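Local coordinates for segregation and condensation protein A (Pyrococcus furiosus, PDB 5XNS) that probably serves as the kleisin subunit that bridges the heads of an SMC dimer in chromosome condensation and segregation, here represented by its C-terminal part, at residues Y17-W27 with F62-M70. Sequence-based numbering, arbitrary orientation.
Sequences YEKTGTPIKFW and FGEILVVPM
F26 meets I65 through backbone and side chain alike: F26 N donates to I65 O at 2.8 Å. Beside this bond F26 CB packs 3.8 Å from I65 CB. With CG anti to the backbone N (chi1 172°), the F26 ring heads away from strand 65-69 and packs on I38, T41 and L45 of helix 35-50. E64 bends at chi2, laying E64 OE2 3.6 Å from K25 CD; K25 NZ stays 4.4 Å from E64 OE1, too far for a salt bridge, though the opposite charges probably still attract. Further along, toward Y17, I24 and V67 form an antiparallel hydrogen-bonded pair: I24 N donates to V67 O at 2.9 Å, and V67 N returns a bond to I24 O. The pair joins the short strand 24-25 to the edge of the 54-58/65-69 hairpin, the wing in the winged-helix fold expected of a kleisin C-terminal domain. Y17, in the last turn of helix 3-20, takes P69 CD over one face of its ring, toward the rim, a CH-pi contact 3.9 Å from the centroid and 26° off the normal, while G21 CA occupies the opposite face. V68 CG1 approaches Y17 CZ obliquely at 4.0 Å. Were Y17 an alanine, P69 CD would probably lose the ring face it packs on, and a gap is likely to open beside V68 CG1.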
loop_
_atom_site.group_PDB
_atom_site.type_symbol
_atom_site.label_atom_id
_atom_site.label_comp_id
_atom_site.label_asym_id
_atom_site.label_seq_id
_atom_site.Cartn_x
_atom_site.Cartn_y
_atom_site.Cartn_z
ATOM N N TYR B 17 -33.510 -26.191 2.614
ATOM C CA TYR B 17 -34.029 -25.919 1.278
ATOM C C TYR B 17 -35.017 -26.994 0.836
ATOM O O TYR B 17 -36.032 -26.684 0.200
ATOM C CB TYR B 17 -32.888 -25.799 0.269
ATOM C CG TYR B 17 -33.359 -25.247 -1.063
ATOM C CD1 TYR B 17 -33.741 -23.912 -1.189
ATOM C CD2 TYR B 17 -33.448 -26.064 -2.186
ATOM C CE1 TYR B 17 -34.185 -23.403 -2.412
ATOM C CE2 TYR B 17 -33.891 -25.564 -3.409
ATOM C CZ TYR B 17 -34.258 -24.240 -3.517
ATOM O OH TYR B 17 -34.691 -23.749 -4.733
ATOM N N GLU B 18 -34.742 -28.261 1.162
ATOM C CA GLU B 18 -35.686 -29.330 0.847
ATOM C C GLU B 18 -37.046 -29.124 1.499
ATOM O O GLU B 18 -38.033 -29.685 1.018
ATOM C CB GLU B 18 -35.123 -30.679 1.277
ATOM C CG GLU B 18 -33.983 -31.177 0.416
ATOM C CD GLU B 18 -33.223 -32.319 1.072
ATOM O OE1 GLU B 18 -33.755 -32.909 2.049
ATOM O OE2 GLU B 18 -32.094 -32.618 0.613
ATOM N N LYS B 19 -37.123 -28.336 2.573
ATOM C CA LYS B 19 -38.378 -28.086 3.272
ATOM C C LYS B 19 -39.099 -26.823 2.811
ATOM O O LYS B 19 -40.331 -26.780 2.869
ATOM C CB LYS B 19 -38.139 -27.992 4.787
ATOM C CG LYS B 19 -38.191 -29.334 5.519
ATOM C CD LYS B 19 -37.753 -29.205 6.985
ATOM C CE LYS B 19 -38.295 -30.350 7.880
ATOM N NZ LYS B 19 -39.809 -30.408 7.974
ATOM N N THR B 20 -38.382 -25.785 2.370
ATOM C CA THR B 20 -39.027 -24.527 1.997
ATOM C C THR B 20 -39.062 -24.288 0.499
ATOM O O THR B 20 -39.902 -23.514 0.031
ATOM C CB THR B 20 -38.318 -23.324 2.642
ATOM O OG1 THR B 20 -37.062 -23.099 1.981
ATOM C CG2 THR B 20 -38.076 -23.552 4.130
ATOM N N GLY B 21 -38.141 -24.892 -0.253
ATOM C CA GLY B 21 -37.968 -24.616 -1.667
ATOM C C GLY B 21 -37.640 -23.177 -2.032
ATOM O O GLY B 21 -37.636 -22.835 -3.216
ATOM N N THR B 22 -37.357 -22.323 -1.044
ATOM C CA THR B 22 -37.107 -20.911 -1.308
ATOM C C THR B 22 -35.712 -20.509 -0.826
ATOM O O THR B 22 -35.146 -21.171 0.055
ATOM C CB THR B 22 -38.173 -20.044 -0.626
ATOM O OG1 THR B 22 -38.154 -20.285 0.785
ATOM C CG2 THR B 22 -39.566 -20.390 -1.177
ATOM N N PRO B 23 -35.122 -19.447 -1.390
ATOM C CA PRO B 23 -33.758 -19.068 -0.986
ATOM C C PRO B 23 -33.679 -18.762 0.506
ATOM O O PRO B 23 -34.601 -18.190 1.094
ATOM C CB PRO B 23 -33.464 -17.822 -1.834
ATOM C CG PRO B 23 -34.406 -17.919 -3.007
ATOM C CD PRO B 23 -35.644 -18.562 -2.451
ATOM N N ILE B 24 -32.559 -19.152 1.114
ATOM C CA ILE B 24 -32.344 -18.987 2.549
ATOM C C ILE B 24 -31.608 -17.675 2.802
ATOM O O ILE B 24 -30.557 -17.417 2.201
ATOM C CB ILE B 24 -31.558 -20.186 3.111
ATOM C CG1 ILE B 24 -32.378 -21.465 2.930
ATOM C CG2 ILE B 24 -31.187 -19.963 4.584
ATOM C CD1 ILE B 24 -31.564 -22.706 2.981
ATOM N N LYS B 25 -32.159 -16.838 3.690
ATOM C CA LYS B 25 -31.476 -15.607 4.092
ATOM C C LYS B 25 -30.168 -15.915 4.823
ATOM O O LYS B 25 -30.141 -16.722 5.757
ATOM C CB LYS B 25 -32.373 -14.766 5.009
ATOM C CG LYS B 25 -33.663 -14.244 4.392
ATOM C CD LYS B 25 -34.463 -13.420 5.413
ATOM C CE LYS B 25 -35.755 -12.886 4.797
ATOM N NZ LYS B 25 -36.495 -11.964 5.709
ATOM N N PHE B 26 -29.088 -15.245 4.411
ATOM C CA PHE B 26 -27.819 -15.344 5.130
ATOM C C PHE B 26 -28.018 -15.132 6.625
ATOM O O PHE B 26 -27.500 -15.905 7.439
ATOM C CB PHE B 26 -26.796 -14.338 4.576
ATOM C CG PHE B 26 -25.522 -14.242 5.396
ATOM C CD1 PHE B 26 -24.675 -15.332 5.516
ATOM C CD2 PHE B 26 -25.181 -13.060 6.045
ATOM C CE1 PHE B 26 -23.492 -15.251 6.259
ATOM C CE2 PHE B 26 -23.999 -12.964 6.813
ATOM C CZ PHE B 26 -23.154 -14.066 6.915
ATOM N N TRP B 27 -28.774 -14.090 7.009
ATOM C CA TRP B 27 -28.932 -13.787 8.431
ATOM C C TRP B 27 -29.442 -14.994 9.207
ATOM O O TRP B 27 -29.049 -15.212 10.357
ATOM C CB TRP B 27 -29.885 -12.609 8.653
ATOM C CG TRP B 27 -29.538 -11.330 7.946
ATOM C CD1 TRP B 27 -30.395 -10.534 7.230
ATOM C CD2 TRP B 27 -28.258 -10.688 7.892
ATOM N NE1 TRP B 27 -29.724 -9.445 6.732
ATOM C CE2 TRP B 27 -28.411 -9.513 7.121
ATOM C CE3 TRP B 27 -26.996 -10.989 8.418
ATOM C CZ2 TRP B 27 -27.344 -8.642 6.858
ATOM C CZ3 TRP B 27 -25.944 -10.132 8.147
ATOM C CH2 TRP B 27 -26.125 -8.969 7.378
ATOM N N PHE B 62 -24.056 -4.681 -0.494
ATOM C CA PHE B 62 -24.418 -4.649 0.925
ATOM C C PHE B 62 -25.909 -4.855 1.148
ATOM O O PHE B 62 -26.445 -4.466 2.193
ATOM C CB PHE B 62 -23.955 -3.350 1.587
ATOM C CG PHE B 62 -22.497 -3.085 1.408
ATOM C CD1 PHE B 62 -21.555 -3.844 2.090
ATOM C CD2 PHE B 62 -22.056 -2.083 0.557
ATOM C CE1 PHE B 62 -20.196 -3.596 1.929
ATOM C CE2 PHE B 62 -20.698 -1.836 0.387
ATOM C CZ PHE B 62 -19.770 -2.594 1.071
ATOM N N GLY B 63 -26.588 -5.462 0.176
ATOM C CA GLY B 63 -27.989 -5.791 0.314
ATOM C C GLY B 63 -28.166 -7.186 0.856
ATOM O O GLY B 63 -27.206 -7.924 1.087
ATOM N N GLU B 64 -29.429 -7.543 1.073
ATOM C CA GLU B 64 -29.752 -8.866 1.580
ATOM C C GLU B 64 -29.061 -9.946 0.757
ATOM O O GLU B 64 -29.064 -9.906 -0.473
ATOM C CB GLU B 64 -31.270 -9.080 1.575
ATOM C CG GLU B 64 -31.672 -10.468 2.059
ATOM C CD GLU B 64 -32.886 -10.459 2.972
ATOM O OE1 GLU B 64 -34.030 -10.421 2.456
ATOM O OE2 GLU B 64 -32.678 -10.472 4.211
ATOM N N ILE B 65 -28.468 -10.909 1.454
ATOM C CA ILE B 65 -27.792 -12.047 0.855
ATOM C C ILE B 65 -28.659 -13.289 1.054
ATOM O O ILE B 65 -29.142 -13.542 2.163
ATOM C CB ILE B 65 -26.405 -12.236 1.490
ATOM C CG1 ILE B 65 -25.580 -10.955 1.329
ATOM C CG2 ILE B 65 -25.707 -13.448 0.893
ATOM C CD1 ILE B 65 -24.290 -10.933 2.162
ATOM N N LEU B 66 -28.848 -14.064 -0.016
ATOM C CA LEU B 66 -29.605 -15.311 0.010
ATOM C C LEU B 66 -28.738 -16.459 -0.488
ATOM O O LEU B 66 -27.782 -16.263 -1.239
ATOM C CB LEU B 66 -30.862 -15.238 -0.857
ATOM C CG LEU B 66 -31.747 -14.022 -0.641
ATOM C CD1 LEU B 66 -32.675 -13.895 -1.825
ATOM C CD2 LEU B 66 -32.529 -14.157 0.666
ATOM N N VAL B 67 -29.108 -17.672 -0.089
ATOM C CA VAL B 67 -28.339 -18.872 -0.386
ATOM C C VAL B 67 -29.260 -19.925 -0.985
ATOM O O VAL B 67 -30.340 -20.196 -0.444
ATOM C CB VAL B 67 -27.659 -19.438 0.875
ATOM C CG1 VAL B 67 -26.766 -20.629 0.507
ATOM C CG2 VAL B 67 -26.870 -18.337 1.592
ATOM N N VAL B 68 -28.816 -20.542 -2.073
ATOM C CA VAL B 68 -29.540 -21.661 -2.659
ATOM C C VAL B 68 -28.549 -22.794 -2.881
ATOM O O VAL B 68 -27.470 -22.561 -3.442
ATOM C CB VAL B 68 -30.233 -21.254 -3.968
ATOM C CG1 VAL B 68 -30.891 -22.462 -4.619
ATOM C CG2 VAL B 68 -31.253 -20.171 -3.693
ATOM N N PRO B 69 -28.848 -24.019 -2.446
ATOM C CA PRO B 69 -27.938 -25.136 -2.733
ATOM C C PRO B 69 -28.028 -25.552 -4.195
ATOM O O PRO B 69 -29.031 -25.312 -4.872
ATOM C CB PRO B 69 -28.423 -26.247 -1.793
ATOM C CG PRO B 69 -29.870 -25.926 -1.548
ATOM C CD PRO B 69 -29.972 -24.415 -1.578
ATOM N N MET B 70 -26.935 -26.128 -4.690
ATOM C CA MET B 70 -26.854 -26.611 -6.072
ATOM C C MET B 70 -26.714 -28.124 -6.098
ATOM O O MET B 70 -26.377 -28.742 -5.079
ATOM C CB MET B 70 -25.671 -25.991 -6.827
ATOM C CG MET B 70 -25.399 -24.549 -6.473
ATOM S SD MET B 70 -26.323 -23.396 -7.500
ATOM C CE MET B 70 -25.141 -23.135 -8.826
#